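RNA-binding protein Lsm (Halobacterium salinarum R1, PDB 6TFL) binds RNA, as its Sm-like archaeal (SmAP) family does, and probably works as an RNA chaperone built from a ring of seven copies. Local coordinates at the interface of chains A and B. Numbering follows the deposited sequence. Chains: chain A/B, RNA-binding protein Lsm.

The interface of chains A and B. Residues chain A 22, 24, 57-59; chain B 23, 25, 27, 29, 56.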
loop_
_atom_site.group_PDB
_atom_site.type_symbol
_atom_site.label_atom_id
_atom_site.label_comp_id
_atom_site.label_asym_id
_atom_site.label_seq_id
_atom_site.Cartn_x
_atom_site.Cartn_y
_atom_site.Cartn_z
ATOM N N ARG A 22 -10.453 12.905 -11.397
ATOM C CA ARG A 22 -9.196 12.862 -12.125
ATOM C C ARG A 22 -8.335 11.738 -11.564
ATOM O O ARG A 22 -8.136 11.650 -10.347
ATOM C CB ARG A 22 -8.481 14.209 -12.044
ATOM C CG ARG A 22 -7.105 14.246 -12.710
ATOM C CD ARG A 22 -6.493 15.657 -12.631
ATOM N NE ARG A 22 -5.325 15.733 -11.747
ATOM C CZ ARG A 22 -5.123 16.715 -10.870
ATOM N NH1 ARG A 22 -6.022 17.690 -10.758
ATOM N NH2 ARG A 22 -4.027 16.722 -10.105
ATOM N N LYS A 24 -4.793 9.081 -11.477
ATOM C CA LYS A 24 -3.338 9.227 -11.460
ATOM C C LYS A 24 -2.745 9.148 -12.855
ATOM O O LYS A 24 -1.711 9.768 -13.118
ATOM C CB LYS A 24 -2.700 8.170 -10.561
ATOM C CG LYS A 24 -3.081 8.325 -9.112
ATOM C CD LYS A 24 -2.456 7.267 -8.227
ATOM C CE LYS A 24 -2.905 7.490 -6.797
ATOM N NZ LYS A 24 -2.260 6.530 -5.883
ATOM N N VAL A 57 -7.646 7.528 -7.717
ATOM C CA VAL A 57 -8.180 8.884 -7.681
ATOM C C VAL A 57 -7.114 9.852 -7.184
ATOM O O VAL A 57 -6.401 9.574 -6.208
ATOM C CB VAL A 57 -9.433 8.941 -6.797
ATOM C CG1 VAL A 57 -9.932 10.381 -6.679
ATOM C CG2 VAL A 57 -10.505 8.008 -7.354
ATOM N N VAL A 58 -6.977 10.975 -7.877
ATOM C CA VAL A 58 -6.175 12.095 -7.394
ATOM C C VAL A 58 -7.111 13.113 -6.758
ATOM O O VAL A 58 -7.030 13.379 -5.554
ATOM C CB VAL A 58 -5.353 12.735 -8.527
ATOM C CG1 VAL A 58 -4.488 13.856 -7.984
ATOM C CG2 VAL A 58 -4.504 11.691 -9.206
ATOM N N THR A 59 -8.025 13.673 -7.553
ATOM C CA THR A 59 -8.996 14.638 -7.054
ATOM C C THR A 59 -10.404 14.308 -7.537
ATOM O O THR A 59 -10.600 13.738 -8.615
ATOM C CB THR A 59 -8.658 16.075 -7.493
ATOM O OG1 THR A 59 -8.745 16.171 -8.918
ATOM C CG2 THR A 59 -7.245 16.493 -7.025
ATOM N N LEU B 23 1.074 18.042 -4.310
ATOM C CA LEU B 23 0.814 16.651 -4.661
ATOM C C LEU B 23 2.059 15.977 -5.239
ATOM O O LEU B 23 3.050 16.623 -5.598
ATOM C CB LEU B 23 -0.341 16.560 -5.664
ATOM C CG LEU B 23 -1.707 17.091 -5.234
ATOM C CD1 LEU B 23 -2.783 16.426 -6.044
ATOM C CD2 LEU B 23 -1.968 16.889 -3.763
ATOM N N ASP B 25 2.337 14.425 -8.116
ATOM C CA ASP B 25 2.543 14.820 -9.509
ATOM C C ASP B 25 3.062 16.254 -9.660
ATOM O O ASP B 25 3.304 16.694 -10.794
ATOM C CB ASP B 25 1.249 14.642 -10.314
ATOM C CG ASP B 25 0.072 15.462 -9.759
ATOM O OD1 ASP B 25 -1.040 14.890 -9.616
ATOM O OD2 ASP B 25 0.245 16.675 -9.489
ATOM N N ASP B 27 1.504 19.162 -8.820
ATOM C CA ASP B 27 0.466 20.181 -8.740
ATOM C C ASP B 27 0.331 20.705 -7.314
ATOM O O ASP B 27 0.599 20.000 -6.339
ATOM C CB ASP B 27 -0.873 19.619 -9.227
ATOM C CG ASP B 27 -0.951 19.510 -10.756
ATOM O OD1 ASP B 27 -1.790 18.735 -11.265
ATOM O OD2 ASP B 27 -0.171 20.200 -11.450
ATOM N N PHE B 29 -2.330 23.006 -4.691
ATOM C CA PHE B 29 -3.697 23.490 -4.507
ATOM C C PHE B 29 -3.721 24.410 -3.301
ATOM O O PHE B 29 -3.322 24.008 -2.199
ATOM C CB PHE B 29 -4.690 22.347 -4.319
ATOM C CG PHE B 29 -4.923 21.535 -5.554
ATOM C CD1 PHE B 29 -4.041 20.527 -5.911
ATOM C CD2 PHE B 29 -6.044 21.764 -6.352
ATOM C CE1 PHE B 29 -4.256 19.772 -7.044
ATOM C CE2 PHE B 29 -6.269 21.005 -7.493
ATOM C CZ PHE B 29 -5.377 20.008 -7.839
ATOM N N ASN B 56 -2.087 11.056 -2.376
ATOM C CA ASN B 56 -1.380 11.878 -3.348
ATOM C C ASN B 56 -0.642 13.043 -2.704
ATOM O O ASN B 56 0.095 13.750 -3.396
ATOM C CB ASN B 56 -2.347 12.432 -4.406
ATOM C CG ASN B 56 -3.160 11.346 -5.093
ATOM O OD1 ASN B 56 -2.667 10.668 -6.002
ATOM N ND2 ASN B 56 -4.410 11.175 -4.663
#
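A:Arg22 has CG anti to its backbone N (chi1 177°), and its chain bends at chi3, which carries the guanidinium over to B:Asp25 and B:Asp27. B:Asn56 has CG anti to its own carbonyl carbon, and this helps bring its amide to the backbone of A:Val57. The site is part of a subunit interface in the seven-membered assembly, the ring typical of Sm-like proteins.

A:Arg22 NH2 is the shared charged tip. It forms a salt bridge with B:Asp27 OD1 at 3.2 Å. A longer one runs to B:Asp25 OD1, 3.5 Å from the same NH2 of A:Arg22. B:Asp25 OD1 lies at the guanidinium edge, in its plane. The carboxylate of B:Asp27 stands nearly upright to that plane, at 86°. The other oxygen of B:Asp25, OD2, accepts the backbone N of B:Asp27 at 2.9 Å, which ties the two acids together. On the other terminal nitrogen, A:Arg22 NH1 meets the ring edge of B:Phe29, 3.8 Å from CZ. The guanidinium and ring are nearly coplanar and meet edge to edge; they do not stack.

Between the charged cluster and B:Asn56, A:Val58 CG1 packs on B:Leu23 CD1 at 3.6 Å. The side chains of B:Asn56 and A:Val58 cross at about a right angle. B:Asn56 ND2 donates to A:Val57 O at 3.0 Å, in the carbonyl plane and on a lone pair. The bond is fairly straight, with 162° at the hydrogen. An alanine at B:Asn56 would probably leave the A:Val57 carbonyl without this cross-chain donor and open a gap beside A:Val58. The amide oxygen OD1 of B:Asn56 faces A:Lys24, 3.3 Å from its CE.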